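Local coordinates for Pap fimbrial major pilin protein (Escherichia coli, PDB 2UY6) that polymerises into the thick, right-handed helical rod of the pilus, which enables bacteria to colonise the epithelium of specific host organs, at residues E57-D62 / G127-H132; T99-V104 / A135-S140. The protein carries 2 engineered substitutions. All blocks are in the same frame, centred on the assembly; numbering follows the deposited sequence.

Contact 1: E57-D62 / G127-H132; sequences ELVNCD and GENVLH
Polar contacts converge on the amide of N129. Its ND2 donates to E57 OE2 at 2.9 Å, and this acceptor lies nearly in the amide plane and is met on its anti lone pair. The second N-H of the same ND2 runs to L58 O (3.1 Å), again in the amide plane, although the donor stands above the plane of that carbonyl rather than on a lone pair. With both N-H bonds engaged, the rotation of the amide is fixed. The group gets there because N129 CG sits between the backbone N and the carbonyl carbon (chi1 64°), while E57 extends its chain with CG anti to the backbone N. Carboxylate and amide planes are turned 53° apart.

One main-chain bond joins the segments: L58 N donates a hydrogen bond to N129 O at 2.8 Å, nearly along the C=O axis. N129 thus grips L58 at both N and O, using its own backbone for one and its side chain for the other, where strand 130-139 starts beside the end of strand 52-59 in the immunoglobulin-like pilin fold. Next to it, E57 and V130 form an antiparallel non-hydrogen-bonded pair. A few residues on, C61 is tied by a disulfide to C22.

L58 and L131 cross obliquely, CD1 to CD1 at 3.8 Å; L58 also rests on F66 and L131 on L124. More loosely, V130 CG2 lies 4.1 Å from E57 CB. Within 127-132, H132 NE2 donates in its ring plane to E128 OE1, approaching from above the carboxylate plane, and H132 ND1 is hydrogen-bonded to D55 OD1.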
# COMPACT_ATOMS: atom_id res chain seq x y z
N GLU B 57 -6.33 -11.10 11.71
CA GLU B 57 -6.94 -9.81 11.43
C GLU B 57 -6.14 -9.02 10.40
O GLU B 57 -4.94 -8.77 10.58
CB GLU B 57 -7.09 -9.00 12.73
CG GLU B 57 -7.42 -7.52 12.49
CD GLU B 57 -8.02 -6.81 13.71
OE1 GLU B 57 -7.52 -7.01 14.84
OE2 GLU B 57 -8.99 -6.04 13.52
N LEU B 58 -6.81 -8.66 9.30
CA LEU B 58 -6.20 -7.88 8.22
C LEU B 58 -6.40 -6.40 8.54
O LEU B 58 -7.52 -5.92 8.60
CB LEU B 58 -6.87 -8.20 6.89
CG LEU B 58 -6.77 -9.68 6.49
CD1 LEU B 58 -7.54 -9.97 5.20
CD2 LEU B 58 -5.32 -10.04 6.34
N VAL B 59 -5.30 -5.68 8.77
CA VAL B 59 -5.39 -4.26 9.10
C VAL B 59 -4.57 -3.36 8.17
O VAL B 59 -3.79 -3.83 7.33
CB VAL B 59 -4.94 -3.99 10.55
CG1 VAL B 59 -5.82 -4.77 11.50
CG2 VAL B 59 -3.48 -4.40 10.74
N ASN B 60 -4.76 -2.05 8.33
CA ASN B 60 -4.05 -1.04 7.54
C ASN B 60 -4.16 -1.24 6.03
O ASN B 60 -3.26 -0.83 5.29
CB ASN B 60 -2.58 -0.98 7.94
CG ASN B 60 -2.39 -0.73 9.42
OD1 ASN B 60 -3.21 -0.08 10.07
ND2 ASN B 60 -1.30 -1.26 9.98
N CYS B 61 -5.24 -1.84 5.57
CA CYS B 61 -5.43 -2.03 4.14
C CYS B 61 -6.91 -2.01 3.80
O CYS B 61 -7.76 -1.92 4.69
CB CYS B 61 -4.82 -3.36 3.69
SG CYS B 61 -5.56 -4.84 4.46
N ASP B 62 -7.22 -2.06 2.51
CA ASP B 62 -8.60 -2.08 2.05
C ASP B 62 -8.90 -3.55 1.91
O ASP B 62 -8.36 -4.22 1.03
CB ASP B 62 -8.73 -1.38 0.70
N GLY B 127 -18.74 -7.91 6.53
CA GLY B 127 -18.75 -7.12 7.75
C GLY B 127 -17.61 -7.41 8.70
O GLY B 127 -17.65 -7.00 9.86
N GLU B 128 -16.57 -8.11 8.23
CA GLU B 128 -15.44 -8.43 9.09
C GLU B 128 -14.10 -8.29 8.36
O GLU B 128 -14.05 -8.32 7.13
CB GLU B 128 -15.57 -9.85 9.63
CG GLU B 128 -16.89 -10.14 10.32
CD GLU B 128 -16.98 -11.58 10.80
OE1 GLU B 128 -16.26 -11.94 11.76
OE2 GLU B 128 -17.77 -12.36 10.21
N ASN B 129 -13.02 -8.17 9.13
CA ASN B 129 -11.69 -8.04 8.55
C ASN B 129 -10.78 -9.13 9.11
O ASN B 129 -9.55 -9.01 9.10
CB ASN B 129 -11.11 -6.66 8.88
CG ASN B 129 -10.91 -6.45 10.36
OD1 ASN B 129 -11.84 -6.60 11.15
ND2 ASN B 129 -9.68 -6.12 10.75
N VAL B 130 -11.40 -10.20 9.60
CA VAL B 130 -10.68 -11.33 10.16
C VAL B 130 -10.93 -12.58 9.34
O VAL B 130 -12.08 -12.92 9.06
CB VAL B 130 -11.12 -11.62 11.62
CG1 VAL B 130 -10.38 -12.83 12.17
CG2 VAL B 130 -10.89 -10.40 12.49
N LEU B 131 -9.85 -13.25 8.95
CA LEU B 131 -9.97 -14.49 8.21
C LEU B 131 -10.03 -15.55 9.31
O LEU B 131 -9.21 -15.52 10.24
CB LEU B 131 -8.76 -14.71 7.31
CG LEU B 131 -8.56 -13.67 6.20
CD1 LEU B 131 -7.12 -13.69 5.71
CD2 LEU B 131 -9.52 -13.94 5.07
N HIS B 132 -10.99 -16.47 9.22
CA HIS B 132 -11.15 -17.50 10.25
C HIS B 132 -10.71 -18.88 9.79
O HIS B 132 -11.09 -19.34 8.71
CB HIS B 132 -12.62 -17.58 10.68
CG HIS B 132 -13.22 -16.27 11.10
ND1 HIS B 132 -12.94 -15.67 12.31
CD2 HIS B 132 -14.12 -15.46 10.48
CE1 HIS B 132 -13.64 -14.55 12.42
NE2 HIS B 132 -14.36 -14.40 11.32

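Contact 2: T99-V104 / A135-S140; sequences TGLAIV and AVVKKS. Engineered in segment 99-104: L101 (natural residue Thr).
Neither segment brings an aromatic ring or a carboxylate, so the flat groups here are the peptides, which meet edge to edge within the sheet. Above and below them lie the two faces: I103 and V137 on one, A102, V104, V136 and K138 on the other.

The peptide edges are joined by five bonds. A102 N donates to K138 O at 2.7 Å, nearly along the C=O axis, and K138 N answers to A102 O at 2.9 Å. V104 and V136 form a second such reciprocal pair. This is regular antiparallel pairing of neighbouring strands in the immunoglobulin-like pilin fold. The fifth bond, S140 N to G100 O (2.8 Å), extends the pairing past the strand ends; G100, just before strand 101-106, takes a positive phi (89°), a conformation that suits glycine.

L101, an engineered residue whose side chain diverges from that of K139, crosses V137 obliquely, its CD1 lying 3.7 Å from V137 CG1. On the first face I103 CG1 approaches V137 CG2 more loosely, at 4.2 Å. On the other face V104 and V136 lie side by side and point the same way, with V104 CB 3.7 Å from V136 CG2, which occupies the crowded position between N and carbonyl carbon. K138 passes obliquely over V104 CG2 with its CE and bends at chi4 (63°), so that NZ reaches K139 O and forms a salt bridge with E92.

The N-to-C directions of 101-104 and 135-139 are 147° apart, antiparallel with a twist, and their axes approach to 4.5 Å. Strand 101-106 lies between 130-139 and 93-94, with I103 also touching an apolar side chain of another protein's chain; A102 and S140 pack against V86 of strand 77-86, and K139 NZ pairs with E44 of helix 40-45.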
# COMPACT_ATOMS: atom_id res chain seq x y z
N THR B 99 7.91 -35.11 18.49
CA THR B 99 6.79 -35.75 19.18
C THR B 99 6.03 -36.67 18.23
O THR B 99 5.28 -37.53 18.67
CB THR B 99 5.80 -34.71 19.73
OG1 THR B 99 5.32 -33.89 18.65
CG2 THR B 99 6.46 -33.84 20.79
N GLY B 100 6.23 -36.48 16.93
CA GLY B 100 5.52 -37.30 15.96
C GLY B 100 4.18 -36.68 15.57
O GLY B 100 3.43 -37.25 14.78
N LEU B 101 3.88 -35.52 16.13
CA LEU B 101 2.62 -34.86 15.82
C LEU B 101 2.71 -33.96 14.59
O LEU B 101 3.80 -33.57 14.15
CB LEU B 101 2.17 -34.03 17.02
CG LEU B 101 2.09 -34.79 18.35
CD1 LEU B 101 1.69 -33.83 19.46
CD2 LEU B 101 1.11 -35.94 18.23
N ALA B 102 1.55 -33.65 14.03
CA ALA B 102 1.44 -32.79 12.85
C ALA B 102 0.24 -31.86 13.05
O ALA B 102 -0.69 -32.18 13.81
CB ALA B 102 1.24 -33.64 11.61
N ILE B 103 0.26 -30.70 12.39
CA ILE B 103 -0.84 -29.74 12.51
C ILE B 103 -1.62 -29.61 11.21
O ILE B 103 -1.04 -29.51 10.13
CB ILE B 103 -0.34 -28.35 12.92
CG1 ILE B 103 0.31 -28.41 14.30
CG2 ILE B 103 -1.51 -27.35 12.94
CD1 ILE B 103 0.84 -27.08 14.80
N VAL B 104 -2.94 -29.62 11.34
CA VAL B 104 -3.86 -29.51 10.22
C VAL B 104 -4.69 -28.23 10.37
O VAL B 104 -5.20 -27.93 11.45
CB VAL B 104 -4.77 -30.76 10.17
CG1 VAL B 104 -6.06 -30.46 9.42
CG2 VAL B 104 -4.02 -31.90 9.50
N ALA B 135 -7.36 -25.01 13.71
CA ALA B 135 -6.20 -25.88 13.64
C ALA B 135 -6.30 -26.99 14.67
O ALA B 135 -6.68 -26.76 15.82
CB ALA B 135 -4.94 -25.06 13.86
N VAL B 136 -5.94 -28.19 14.24
CA VAL B 136 -5.96 -29.37 15.10
C VAL B 136 -4.62 -30.07 15.08
O VAL B 136 -3.93 -30.10 14.05
CB VAL B 136 -7.04 -30.39 14.65
CG1 VAL B 136 -8.44 -29.84 14.90
CG2 VAL B 136 -6.85 -30.70 13.18
N VAL B 137 -4.24 -30.64 16.21
CA VAL B 137 -2.99 -31.38 16.32
C VAL B 137 -3.33 -32.87 16.28
O VAL B 137 -4.31 -33.30 16.89
CB VAL B 137 -2.27 -31.06 17.64
CG1 VAL B 137 -1.01 -31.92 17.78
CG2 VAL B 137 -1.91 -29.58 17.69
N LYS B 138 -2.53 -33.66 15.56
CA LYS B 138 -2.77 -35.09 15.50
C LYS B 138 -1.50 -35.86 15.18
O LYS B 138 -0.49 -35.26 14.83
CB LYS B 138 -3.85 -35.42 14.47
CG LYS B 138 -3.41 -35.33 13.02
CD LYS B 138 -4.59 -35.56 12.10
CE LYS B 138 -4.15 -35.89 10.70
NZ LYS B 138 -3.39 -37.17 10.69
N LYS B 139 -1.56 -37.18 15.32
CA LYS B 139 -0.41 -38.01 15.03
C LYS B 139 -0.12 -37.85 13.54
O LYS B 139 -1.04 -37.75 12.73
CB LYS B 139 -0.71 -39.48 15.34
CG LYS B 139 0.49 -40.40 15.16
CD LYS B 139 0.22 -41.82 15.64
CE LYS B 139 -0.83 -42.51 14.79
NZ LYS B 139 -1.08 -43.90 15.27
N SER B 140 1.16 -37.79 13.21
CA SER B 140 1.60 -37.63 11.83
C SER B 140 1.14 -38.79 10.97
O SER B 140 0.96 -39.89 11.47
CB SER B 140 3.13 -37.55 11.79
OG SER B 140 3.59 -37.68 10.47

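Strand 130-139 carries both contacts: contact 1 holds its beginning against strand 52-59, and contact 2 holds its end against strand 101-106. Their centres are 28 Å apart, on opposite sides of the chain's centre. The three strands belong to one antiparallel sheet in which 52-59 and 101-106 flank 130-139. In sequence the segments alternate, 57-62, 99-104, 127-132, 135-140, so the two pairings cross; 127-132 and 135-140 nearly adjoin, yet the contacts do not otherwise touch. One strand thereby joins two earlier parts of the chain, one near each end of the pilin domain, an order consistent with its immunoglobulin-like topology.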